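PDB 1JM1: rieske iron-sulfur protein soxF, which carries a [2Fe-2S] cluster of the Rieske type and probably passes electrons along the respiratory chain of an archaeon. Local coordinates for residues 7-11 against 181-185; 49-53 against 115-120; 56-60 against 84-90; 62-68 against 167-171; 103-107 against 200-204. All coordinates share one frame; numbering follows the deposited sequence.

Interaction 1. Residues 7-11 against 181-185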
# COMPACT_ATOMS: atom_id res chain seq x y z
N LEU A 7 12.21 7.20 -7.31
CA LEU A 7 13.10 6.15 -7.75
C LEU A 7 12.77 5.72 -9.16
O LEU A 7 11.63 5.54 -9.54
CB LEU A 7 12.94 4.94 -6.86
CG LEU A 7 13.24 5.09 -5.36
CD1 LEU A 7 12.79 3.85 -4.59
CD2 LEU A 7 14.74 5.48 -5.25
N ALA A 8 13.86 5.56 -9.95
CA ALA A 8 13.80 4.86 -11.23
C ALA A 8 12.69 5.45 -12.11
O ALA A 8 11.99 4.72 -12.80
CB ALA A 8 13.68 3.40 -11.08
N GLY A 9 12.58 6.77 -12.17
CA GLY A 9 11.70 7.46 -13.09
C GLY A 9 10.31 7.85 -12.50
O GLY A 9 9.56 8.54 -13.17
N PHE A 10 10.00 7.37 -11.31
CA PHE A 10 8.79 7.74 -10.62
C PHE A 10 8.87 9.14 -10.08
O PHE A 10 9.98 9.64 -9.81
CB PHE A 10 8.51 6.82 -9.46
CG PHE A 10 7.81 5.52 -9.80
CD1 PHE A 10 8.45 4.44 -10.33
CD2 PHE A 10 6.45 5.40 -9.54
CE1 PHE A 10 7.82 3.28 -10.58
CE2 PHE A 10 5.81 4.17 -9.78
CZ PHE A 10 6.49 3.12 -10.30
N PRO A 11 7.74 9.80 -9.84
CA PRO A 11 7.71 11.09 -9.12
C PRO A 11 7.94 10.89 -7.66
O PRO A 11 7.70 9.81 -7.08
CB PRO A 11 6.31 11.59 -9.41
CG PRO A 11 5.48 10.37 -9.64
CD PRO A 11 6.38 9.34 -10.19
N PRO A 181 7.09 -1.87 -13.01
CA PRO A 181 6.58 -0.86 -12.07
C PRO A 181 6.26 0.47 -12.75
O PRO A 181 5.25 1.09 -12.47
CB PRO A 181 7.73 -0.76 -11.06
CG PRO A 181 8.36 -2.14 -11.10
CD PRO A 181 8.33 -2.50 -12.55
N GLN A 182 7.14 0.91 -13.67
CA GLN A 182 6.98 2.20 -14.32
C GLN A 182 5.77 2.27 -15.21
O GLN A 182 5.29 3.38 -15.51
CB GLN A 182 8.25 2.58 -15.11
CG GLN A 182 9.47 2.90 -14.22
CD GLN A 182 10.26 1.65 -13.82
OE1 GLN A 182 9.92 0.52 -14.08
NE2 GLN A 182 11.41 1.93 -13.19
N ASP A 183 5.18 1.13 -15.60
CA ASP A 183 3.89 1.15 -16.29
C ASP A 183 2.78 1.69 -15.40
O ASP A 183 1.69 1.96 -15.92
CB ASP A 183 3.58 -0.20 -16.87
CG ASP A 183 4.41 -0.55 -18.09
OD1 ASP A 183 5.04 0.38 -18.69
OD2 ASP A 183 4.41 -1.75 -18.41
N ASN A 184 3.00 1.87 -14.12
CA ASN A 184 2.04 2.57 -13.27
C ASN A 184 1.93 4.04 -13.65
O ASN A 184 0.95 4.69 -13.27
CB ASN A 184 2.40 2.41 -11.81
CG ASN A 184 2.21 0.99 -11.36
OD1 ASN A 184 1.43 0.25 -11.96
ND2 ASN A 184 2.88 0.60 -10.27
N LEU A 185 2.87 4.55 -14.41
CA LEU A 185 2.80 5.93 -14.92
C LEU A 185 1.92 6.06 -16.13
O LEU A 185 1.70 7.19 -16.59
CB LEU A 185 4.23 6.44 -15.22
CG LEU A 185 5.17 6.46 -13.99
CD1 LEU A 185 6.62 6.62 -14.45
CD2 LEU A 185 4.77 7.56 -13.03
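F10 and Q182 bring the two backbones together, their CA atoms 6.9 Å apart. Residues 7-11 form a type I' beta turn from L7 to F10 just ahead of strand 13-17. Residues 181-185 are a short 3-10 segment, so a turn near the N-terminus packs against a 3-10 turn late in the chain. The beta turn is closed by F10 N to L7 O, and A8 and G9 at its corners have the positive phi values of this turn type.

One direct hydrogen bond crosses, Q182 NE2 to A8 O at 2.9 Å. It is almost straight (173° at the hydrogen) and lies in the carbonyl plane on a lone pair, with the acceptor also in the plane of the Q182 amide. The bend of the glutamine chain at chi2 (86°) carries the amide over to the turn. F10 fills the middle: its CZ abuts P181 O at 3.2 Å, and CE1 lies 4.1 Å from P181 CB. P181 O is itself the acceptor of N184 N within the 3-10 segment. The side-chain amide of N184, whose CB lies near the F10 ring, ties that segment to the preceding loop. At the end, P11 and L185 run antiparallel alongside one another, P11 CD 3.7 Å from L185 CD2.

Interaction 2. Residues 49-53 against 115-120; sequences LQALT and LYAKGA
L52 and L115 meet tip to tip, L52 CD1 3.8 Å from L115 CD2. The same methyl also touches A117, L52 CD1 being 3.7 Å from A117 CB, while L52 CD2 rests by A120. L52 reaches these partners with its CG anti to the backbone N (chi1 -175°). One turn earlier, L49 CD2 touches A120 CB at 4.0 Å. T53 closes the patch: its methyl CG2 sits 3.3 Å from A117 O and also packs on A120 CB.

What sets T53 is its own helix. OG1 donates to L49 O at 2.8 Å, and T53 N reaches that same oxygen from the opposite face of the carbonyl plane; Q55 N bonds OG1 in turn, which fixes the rotation of the side chain. Across from it, A117 O accepts from A120 N, a bond that folds 117-120 into a tight loop. Helix 49-53, which follows strand 43-48 of the three-stranded sheet, is thereby laid against the end of strand 114-116 in the six-stranded mixed sheet. L115 and A117 are backed by I106 of strand 105-107.

No direct hydrogen bond joins the segments; a water 2.7 Å from T53 O and 2.7 Å from K118 O links the two backbones. The direct contact is therefore chiefly apolar, with the water as the polar link.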
# COMPACT_ATOMS: atom_id res chain seq x y z
N LEU A 49 1.84 -0.29 10.65
CA LEU A 49 1.63 -1.67 11.02
C LEU A 49 1.75 -1.90 12.50
O LEU A 49 1.14 -2.90 12.99
CB LEU A 49 2.52 -2.62 10.24
CG LEU A 49 2.18 -2.80 8.75
CD1 LEU A 49 3.15 -3.74 8.07
CD2 LEU A 49 0.77 -3.35 8.53
N GLN A 50 2.45 -1.08 13.25
CA GLN A 50 2.49 -1.23 14.71
C GLN A 50 1.19 -0.76 15.33
O GLN A 50 0.66 -1.43 16.23
CB GLN A 50 3.72 -0.48 15.25
CG GLN A 50 3.80 -0.55 16.79
CD GLN A 50 5.14 0.05 17.27
OE1 GLN A 50 5.71 -0.62 18.07
NE2 GLN A 50 5.46 1.23 16.93
N ALA A 51 0.65 0.39 14.89
CA ALA A 51 -0.64 0.78 15.40
C ALA A 51 -1.71 -0.26 15.08
O ALA A 51 -2.58 -0.56 15.91
CB ALA A 51 -1.02 2.17 14.83
N LEU A 52 -1.62 -0.85 13.91
CA LEU A 52 -2.62 -1.82 13.48
C LEU A 52 -2.55 -3.12 14.32
O LEU A 52 -3.57 -3.61 14.77
CB LEU A 52 -2.45 -2.12 12.00
CG LEU A 52 -3.51 -3.04 11.42
CD1 LEU A 52 -4.83 -2.29 11.24
CD2 LEU A 52 -3.01 -3.63 10.08
N THR A 53 -1.34 -3.69 14.41
CA THR A 53 -1.15 -5.04 14.93
C THR A 53 -0.71 -5.08 16.39
O THR A 53 -0.77 -6.17 17.00
CB THR A 53 -0.09 -5.84 14.13
OG1 THR A 53 1.20 -5.29 14.36
CG2 THR A 53 -0.38 -5.88 12.64
N LEU A 115 -9.66 -5.37 6.59
CA LEU A 115 -8.31 -5.45 7.12
C LEU A 115 -8.39 -6.07 8.51
O LEU A 115 -8.91 -5.47 9.46
CB LEU A 115 -7.69 -4.06 7.14
CG LEU A 115 -6.23 -3.98 7.68
CD1 LEU A 115 -5.31 -4.93 6.95
CD2 LEU A 115 -5.74 -2.57 7.61
N TYR A 116 -7.91 -7.29 8.62
CA TYR A 116 -7.85 -8.05 9.88
C TYR A 116 -6.66 -7.49 10.65
O TYR A 116 -5.52 -7.81 10.34
CB TYR A 116 -7.73 -9.55 9.58
CG TYR A 116 -7.52 -10.40 10.80
CD1 TYR A 116 -6.47 -11.26 10.90
CD2 TYR A 116 -8.42 -10.29 11.92
CE1 TYR A 116 -6.25 -12.07 12.00
CE2 TYR A 116 -8.18 -11.09 13.03
CZ TYR A 116 -7.11 -11.95 13.09
OH TYR A 116 -6.93 -12.75 14.18
N ALA A 117 -6.93 -6.66 11.62
CA ALA A 117 -5.86 -5.87 12.24
C ALA A 117 -4.83 -6.73 12.93
O ALA A 117 -3.63 -6.52 12.80
CB ALA A 117 -6.49 -4.88 13.24
N LYS A 118 -5.32 -7.75 13.68
CA LYS A 118 -4.36 -8.53 14.48
C LYS A 118 -3.35 -9.20 13.56
O LYS A 118 -2.17 -9.38 13.94
CB LYS A 118 -5.08 -9.58 15.29
CG LYS A 118 -4.23 -10.41 16.18
CD LYS A 118 -5.11 -11.34 17.09
CE LYS A 118 -4.33 -12.51 17.67
NZ LYS A 118 -5.00 -13.82 17.99
N GLY A 119 -3.76 -9.63 12.39
CA GLY A 119 -2.88 -10.35 11.46
C GLY A 119 -2.31 -9.51 10.35
O GLY A 119 -1.56 -10.05 9.54
N ALA A 120 -2.70 -8.26 10.22
CA ALA A 120 -2.35 -7.42 9.08
C ALA A 120 -2.67 -8.09 7.77
O ALA A 120 -1.89 -8.02 6.81
CB ALA A 120 -0.91 -6.95 9.14
O HOH W 1 -0.85 -8.80 16.23

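Interaction 3. Residues 56-60 against 84-90; sequences QITEI and NGTIFAF
I57 O is met by T86 and F88 together, and it is buried with no hydrogen-bond partner in the model. T86 CA approaches I57 O at 3.5 Å in a CA-H...O contact with 144° at the hydrogen. Its closest neighbours across the contact are carbons, T86 CG2 and F88 CE1 each being 3.4 Å from I57 O, although I57 was modelled in two conformers and these values belong to one of them. A second carbonyl, G85 O, faces T58. T58 CA comes to 3.1 Å from G85 O, again with 144° at the hydrogen, while T58 CG2 lies 3.6 Å from the same oxygen. The threonine presents that methyl because CG2 is anti to its carbonyl carbon, with OG1 lodged between the backbone N and the carbonyl carbon (chi1 61°).

Two sheets of the Rieske domain are brought side by side by this contact. Strand 87-91 is the outer member of the antiparallel sheet with 43-48 and 32-36, whereas strand 59-61 pairs with 77-79; no backbone hydrogen bond passes between the two segments.

F88 buries more surface here than any other residue. Its ring edge, near the ring plane, faces the backbone of 57-59, with CZ 3.7 Å from T58 C. I60 passes F88 heading the other way, I60 CD1 being 3.7 Å from F88 CD2, and the same methyl touches F90 CZ at 4.0 Å. L49 of helix 49-53 also packs on the F88 ring, and T86 OG1 bonds D48 OD1.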
# COMPACT_ATOMS: atom_id res chain seq x y z
N GLN A 56 5.93 -4.47 16.66
CA GLN A 56 6.89 -3.51 16.10
C GLN A 56 7.39 -3.99 14.79
O GLN A 56 8.54 -4.49 14.68
CB GLN A 56 8.03 -3.37 17.14
CG GLN A 56 8.92 -2.14 16.89
CD GLN A 56 10.17 -1.94 17.71
OE1 GLN A 56 10.51 -0.80 18.07
NE2 GLN A 56 10.85 -3.01 18.11
N ILE A 57 6.68 -3.88 13.75
CA ILE A 57 7.04 -4.31 12.39
C ILE A 57 7.74 -3.16 11.71
O ILE A 57 7.11 -2.12 11.41
CB ILE A 57 5.79 -4.80 11.63
CG1 ILE A 57 5.13 -6.02 12.35
CG2 ILE A 57 6.17 -5.16 10.21
CD1 ILE A 57 3.66 -6.09 11.94
N THR A 58 9.02 -3.34 11.43
CA THR A 58 9.85 -2.27 10.88
C THR A 58 10.44 -2.62 9.53
O THR A 58 11.06 -1.75 8.91
CB THR A 58 10.97 -1.84 11.82
OG1 THR A 58 11.83 -2.94 12.06
CG2 THR A 58 10.43 -1.35 13.17
N GLU A 59 10.28 -3.83 9.02
CA GLU A 59 10.85 -4.23 7.73
C GLU A 59 10.04 -5.45 7.26
O GLU A 59 9.76 -6.34 8.05
CB GLU A 59 12.32 -4.56 7.93
CG GLU A 59 13.05 -4.89 6.64
CD GLU A 59 14.55 -5.07 6.89
OE1 GLU A 59 15.02 -5.26 8.03
OE2 GLU A 59 15.32 -4.98 5.92
N ILE A 60 9.71 -5.43 5.98
CA ILE A 60 8.94 -6.52 5.36
C ILE A 60 9.70 -6.90 4.07
O ILE A 60 10.43 -6.09 3.49
CB ILE A 60 7.51 -6.19 5.12
CG1 ILE A 60 7.32 -5.11 4.06
CG2 ILE A 60 6.80 -5.78 6.41
CD1 ILE A 60 5.91 -4.63 3.82
N ASN A 84 9.21 5.84 14.18
CA ASN A 84 9.04 4.52 14.75
C ASN A 84 9.44 3.42 13.78
O ASN A 84 9.53 2.26 14.17
CB ASN A 84 7.57 4.27 15.14
CG ASN A 84 7.09 5.30 16.15
OD1 ASN A 84 7.76 5.43 17.19
ND2 ASN A 84 6.08 6.06 15.80
N GLY A 85 9.67 3.75 12.51
CA GLY A 85 10.03 2.76 11.50
C GLY A 85 8.88 1.85 11.07
O GLY A 85 9.20 0.78 10.53
N THR A 86 7.64 2.23 11.26
CA THR A 86 6.53 1.28 11.15
C THR A 86 5.51 1.63 10.08
O THR A 86 4.48 0.97 10.02
CB THR A 86 5.84 1.14 12.52
OG1 THR A 86 5.44 2.44 12.94
CG2 THR A 86 6.78 0.49 13.55
N ILE A 87 5.76 2.64 9.25
CA ILE A 87 4.80 3.06 8.23
C ILE A 87 5.17 2.48 6.88
O ILE A 87 6.32 2.65 6.40
CB ILE A 87 4.68 4.58 8.17
CG1 ILE A 87 4.12 5.10 9.51
CG2 ILE A 87 3.80 4.98 7.00
CD1 ILE A 87 4.21 6.54 9.69
N PHE A 88 4.20 1.82 6.26
CA PHE A 88 4.31 1.15 4.98
C PHE A 88 3.16 1.64 4.09
O PHE A 88 2.24 2.33 4.56
CB PHE A 88 4.22 -0.38 5.16
CG PHE A 88 5.33 -0.92 6.02
CD1 PHE A 88 5.23 -0.93 7.40
CD2 PHE A 88 6.49 -1.38 5.44
CE1 PHE A 88 6.25 -1.42 8.19
CE2 PHE A 88 7.53 -1.87 6.20
CZ PHE A 88 7.38 -1.90 7.57
N ALA A 89 3.18 1.26 2.83
CA ALA A 89 2.11 1.61 1.92
C ALA A 89 1.95 0.56 0.84
O ALA A 89 2.90 -0.08 0.41
CB ALA A 89 2.38 2.98 1.29
N PHE A 90 0.70 0.44 0.36
CA PHE A 90 0.33 -0.56 -0.64
C PHE A 90 -0.62 0.07 -1.64
O PHE A 90 -1.38 1.00 -1.35
CB PHE A 90 -0.37 -1.75 0.03
CG PHE A 90 0.50 -2.51 1.01
CD1 PHE A 90 0.61 -2.11 2.32
CD2 PHE A 90 1.22 -3.63 0.56
CE1 PHE A 90 1.45 -2.78 3.18
CE2 PHE A 90 2.03 -4.32 1.44
CZ PHE A 90 2.15 -3.90 2.73
O HOH W 2 8.53 1.38 16.92

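Interaction 4. Residues 62-68 against 167-171; sequences NPYYGKY and TNAPY
N62 OD1 takes two N-H groups from opposite faces of its carbonyl plane, and neither donor lies on a lone pair. N168 ND2 crosses the contact to it at 2.8 Å, 42° out of the plane. Y64 N reaches it from within the segment at 3.0 Å, which makes an Asx turn at the head of the type I beta turn N62 to Y65. The two asparagine side chains pass alongside, their amide planes 36° apart. Each is held at its other end too: N62 ND2 gives to I75 O and to a water that also binds N168 O, while N168 OD1 accepts from I150 N. Both amides are thus fixed in rotation, which joins the loop after strand 59-61 to the end of strand 161-167.

Beside them A169 CB stands over one face of the Y64 ring, 3.5 Å from its centroid and 11° off the normal, a CH-pi contact. N168 ND2 instead meets the edge of that ring. Y64 OH bonds P147 O and R146 NH1, so the ring ties in the proline-rich loop that in Rieske proteins borders the cluster. Y68 comes from the opposite direction to P170, beyond A169. Its CZ is 3.3 Å from P170 CD, and its OH lies 3.2 Å from that carbon.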
# COMPACT_ATOMS: atom_id res chain seq x y z
N ASN A 62 10.48 -7.73 0.06
CA ASN A 62 9.99 -7.42 -1.25
C ASN A 62 9.81 -8.72 -2.01
O ASN A 62 10.81 -9.26 -2.54
CB ASN A 62 10.93 -6.51 -2.05
CG ASN A 62 10.42 -6.32 -3.45
OD1 ASN A 62 9.23 -6.57 -3.73
ND2 ASN A 62 11.26 -5.90 -4.36
N PRO A 63 8.59 -9.26 -2.15
CA PRO A 63 8.44 -10.56 -2.83
C PRO A 63 8.72 -10.50 -4.32
O PRO A 63 8.84 -11.56 -4.95
CB PRO A 63 6.96 -10.91 -2.56
CG PRO A 63 6.31 -9.62 -2.41
CD PRO A 63 7.30 -8.70 -1.69
N TYR A 64 8.81 -9.31 -4.90
CA TYR A 64 9.08 -9.12 -6.32
C TYR A 64 10.58 -8.96 -6.62
O TYR A 64 10.90 -8.70 -7.78
CB TYR A 64 8.27 -7.97 -6.86
CG TYR A 64 6.81 -8.19 -6.97
CD1 TYR A 64 5.91 -7.69 -6.03
CD2 TYR A 64 6.27 -8.85 -8.06
CE1 TYR A 64 4.54 -7.88 -6.19
CE2 TYR A 64 4.92 -8.99 -8.25
CZ TYR A 64 4.04 -8.50 -7.31
OH TYR A 64 2.70 -8.63 -7.56
N TYR A 65 11.46 -9.17 -5.65
CA TYR A 65 12.91 -9.06 -5.95
C TYR A 65 13.25 -9.92 -7.15
O TYR A 65 12.89 -11.10 -7.22
CB TYR A 65 13.68 -9.52 -4.72
CG TYR A 65 15.18 -9.56 -4.97
CD1 TYR A 65 15.95 -8.45 -4.88
CD2 TYR A 65 15.85 -10.70 -5.37
CE1 TYR A 65 17.32 -8.47 -5.10
CE2 TYR A 65 17.22 -10.74 -5.56
CZ TYR A 65 17.93 -9.60 -5.41
OH TYR A 65 19.32 -9.67 -5.62
N GLY A 66 13.97 -9.33 -8.10
CA GLY A 66 14.41 -10.01 -9.28
C GLY A 66 13.36 -10.26 -10.34
O GLY A 66 13.64 -10.82 -11.38
N LYS A 67 12.09 -9.81 -10.11
CA LYS A 67 11.05 -10.01 -11.09
C LYS A 67 10.96 -8.91 -12.11
O LYS A 67 10.31 -9.06 -13.15
CB LYS A 67 9.69 -10.21 -10.41
CG LYS A 67 9.65 -11.44 -9.47
CD LYS A 67 9.84 -12.76 -10.23
CE LYS A 67 9.03 -13.84 -9.49
N TYR A 68 11.55 -7.75 -11.81
CA TYR A 68 11.56 -6.59 -12.66
C TYR A 68 12.99 -6.05 -12.73
O TYR A 68 13.82 -6.38 -11.89
CB TYR A 68 10.62 -5.47 -12.13
CG TYR A 68 9.19 -6.03 -12.02
CD1 TYR A 68 8.63 -6.30 -10.80
CD2 TYR A 68 8.48 -6.34 -13.14
CE1 TYR A 68 7.36 -6.85 -10.69
CE2 TYR A 68 7.23 -6.93 -13.07
CZ TYR A 68 6.68 -7.19 -11.84
OH TYR A 68 5.46 -7.78 -11.70
N THR A 167 7.15 2.00 -6.77
CA THR A 167 6.44 0.78 -6.41
C THR A 167 7.34 -0.39 -6.69
O THR A 167 8.26 -0.29 -7.50
CB THR A 167 5.08 0.61 -7.12
OG1 THR A 167 5.29 0.36 -8.51
CG2 THR A 167 4.21 1.85 -6.96
N ASN A 168 7.07 -1.53 -6.06
CA ASN A 168 7.85 -2.72 -6.31
C ASN A 168 7.34 -3.54 -7.47
O ASN A 168 8.00 -4.51 -7.89
CB ASN A 168 7.98 -3.61 -5.07
CG ASN A 168 6.67 -4.24 -4.62
OD1 ASN A 168 5.59 -3.80 -5.08
ND2 ASN A 168 6.74 -5.20 -3.72
N ALA A 169 6.18 -3.19 -8.04
CA ALA A 169 5.50 -3.99 -9.05
C ALA A 169 4.50 -3.14 -9.74
O ALA A 169 3.99 -2.12 -9.18
CB ALA A 169 4.82 -5.16 -8.37
N PRO A 170 4.06 -3.53 -10.94
CA PRO A 170 2.91 -2.89 -11.59
C PRO A 170 1.63 -3.17 -10.81
O PRO A 170 1.42 -4.26 -10.26
CB PRO A 170 2.85 -3.60 -12.96
CG PRO A 170 3.48 -4.95 -12.70
CD PRO A 170 4.59 -4.66 -11.74
N TYR A 171 0.74 -2.20 -10.84
CA TYR A 171 -0.62 -2.36 -10.35
C TYR A 171 -1.40 -3.29 -11.29
O TYR A 171 -0.92 -3.68 -12.38
CB TYR A 171 -1.30 -0.99 -10.28
CG TYR A 171 -0.66 0.02 -9.36
CD1 TYR A 171 -0.83 1.37 -9.61
CD2 TYR A 171 0.08 -0.33 -8.24
CE1 TYR A 171 -0.29 2.32 -8.79
CE2 TYR A 171 0.63 0.65 -7.41
CZ TYR A 171 0.44 1.97 -7.68
OH TYR A 171 1.00 2.89 -6.84
O HOH W 3 10.59 -5.18 -7.06

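Interaction 5. Residues 103-107 against 200-204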
# COMPACT_ATOMS: atom_id res chain seq x y z
N ALA A 103 -9.48 -1.55 2.86
CA ALA A 103 -8.52 -1.48 3.93
C ALA A 103 -8.99 -0.65 5.11
O ALA A 103 -8.44 -0.76 6.20
CB ALA A 103 -7.20 -0.91 3.41
N GLN A 104 -10.03 0.15 4.89
CA GLN A 104 -10.60 0.98 5.96
C GLN A 104 -11.58 0.23 6.87
O GLN A 104 -11.95 0.73 7.89
CB GLN A 104 -11.35 2.23 5.38
CG GLN A 104 -12.62 1.94 4.59
CD GLN A 104 -12.54 1.46 3.24
OE1 GLN A 104 -11.56 1.05 2.69
NE2 GLN A 104 -13.70 1.27 2.55
N VAL A 105 -12.01 -0.98 6.44
CA VAL A 105 -12.98 -1.76 7.22
C VAL A 105 -12.17 -2.68 8.12
O VAL A 105 -11.58 -3.66 7.65
CB VAL A 105 -13.95 -2.50 6.35
CG1 VAL A 105 -14.92 -3.32 7.23
CG2 VAL A 105 -14.75 -1.54 5.42
N ILE A 106 -12.05 -2.34 9.40
CA ILE A 106 -11.19 -3.06 10.32
C ILE A 106 -11.97 -4.21 10.94
O ILE A 106 -13.07 -3.96 11.49
CB ILE A 106 -10.61 -2.13 11.39
CG1 ILE A 106 -9.99 -0.85 10.79
CG2 ILE A 106 -9.71 -2.91 12.30
CD1 ILE A 106 -8.87 -1.09 9.78
N VAL A 107 -11.50 -5.43 10.77
CA VAL A 107 -12.25 -6.61 11.12
C VAL A 107 -11.47 -7.43 12.15
O VAL A 107 -10.23 -7.31 12.35
CB VAL A 107 -12.67 -7.44 9.89
CG1 VAL A 107 -13.52 -6.59 8.96
CG2 VAL A 107 -11.49 -8.00 9.13
N SER A 200 -11.03 7.25 7.50
CA SER A 200 -12.08 6.47 6.88
C SER A 200 -12.44 5.21 7.63
O SER A 200 -13.36 4.49 7.21
CB SER A 200 -11.54 6.08 5.47
OG SER A 200 -10.41 5.17 5.66
N CYS A 201 -11.72 4.83 8.66
CA CYS A 201 -11.89 3.48 9.24
C CYS A 201 -13.24 3.33 9.88
O CYS A 201 -13.84 4.27 10.46
CB CYS A 201 -10.84 3.21 10.31
SG CYS A 201 -9.14 3.09 9.76
N SER A 202 -13.71 2.12 9.83
CA SER A 202 -14.93 1.70 10.52
C SER A 202 -14.66 0.29 11.03
O SER A 202 -13.78 -0.41 10.55
CB SER A 202 -16.15 1.74 9.64
OG SER A 202 -15.97 0.79 8.54
N ASN A 203 -15.38 -0.13 12.07
CA ASN A 203 -15.28 -1.50 12.54
C ASN A 203 -16.26 -2.42 11.79
O ASN A 203 -17.49 -2.11 11.72
CB ASN A 203 -15.58 -1.61 14.04
CG ASN A 203 -14.35 -1.07 14.78
OD1 ASN A 203 -13.22 -1.37 14.48
ND2 ASN A 203 -14.63 -0.21 15.75
N GLY A 204 -15.78 -3.51 11.21
CA GLY A 204 -16.72 -4.30 10.40
C GLY A 204 -16.76 -5.76 10.72
O GLY A 204 -16.12 -6.14 11.72
OXT GLY A 204 -17.41 -6.59 9.98
O HOH W 4 -13.40 -4.58 14.30
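Two parallel strands meet here, the C-terminal one, 202-203, pairing with 105-107 as the outermost strand of the mixed sheet. Q104 and C201 lead into the pair, and the segments 104-107 and 200-204 run only 20° apart. Three backbone bonds zip it together. S202 N donates to Q104 O at 3.0 Å, I106 N to S202 O at 2.8 Å, and G204 N to I106 O also at 2.8 Å. Q104 O further receives a CA-H...O contact from C201 CA at 3.1 Å.

V105 and S202 share one face of the pair, I106 and N203 the other. Before the strand, S200 OG touches Q104 CB at 3.1 Å. At the far end, V105 CG1 packs on G204 CA at 3.8 Å and V107 CG1 on the terminal carboxyl carbon, so the chain end lies along the valines. A water gives to I106 O and to N203 OD1, the latter bond a long one at 3.2 Å.

C201 is covalently tied: its SG forms a disulfide with C30, between helix 18-28 and strand 32-36. F34 of that strand covers Q104 and S200, while on its other edge strand 105-107 is hydrogen-bonded to 114-116.

How the interactions relate
Interactions 1 and 4 touch through the N184 side chain, which bonds the backbone at A169 and Y171; their centres are 12 Å apart. Interactions 2 and 3 touch through L49 and T86, and 2 meets 5 where strands 105-107 and 114-116 pair in the mixed sheet, each pair of centres 11 Å apart. Along the chain 2, 3 and 4 all fall between the segments of 1; 3 falls within 2 and closes before 5 opens, whereas 1 and 5 alternate, as do 2 and 5. Interactions 3 and 4 adjoin in sequence. Interactions 1 and 5, which take in the N-terminal turn and the C-terminal strand, lie on opposite sides of the chain's centre, about 30 Å between centres.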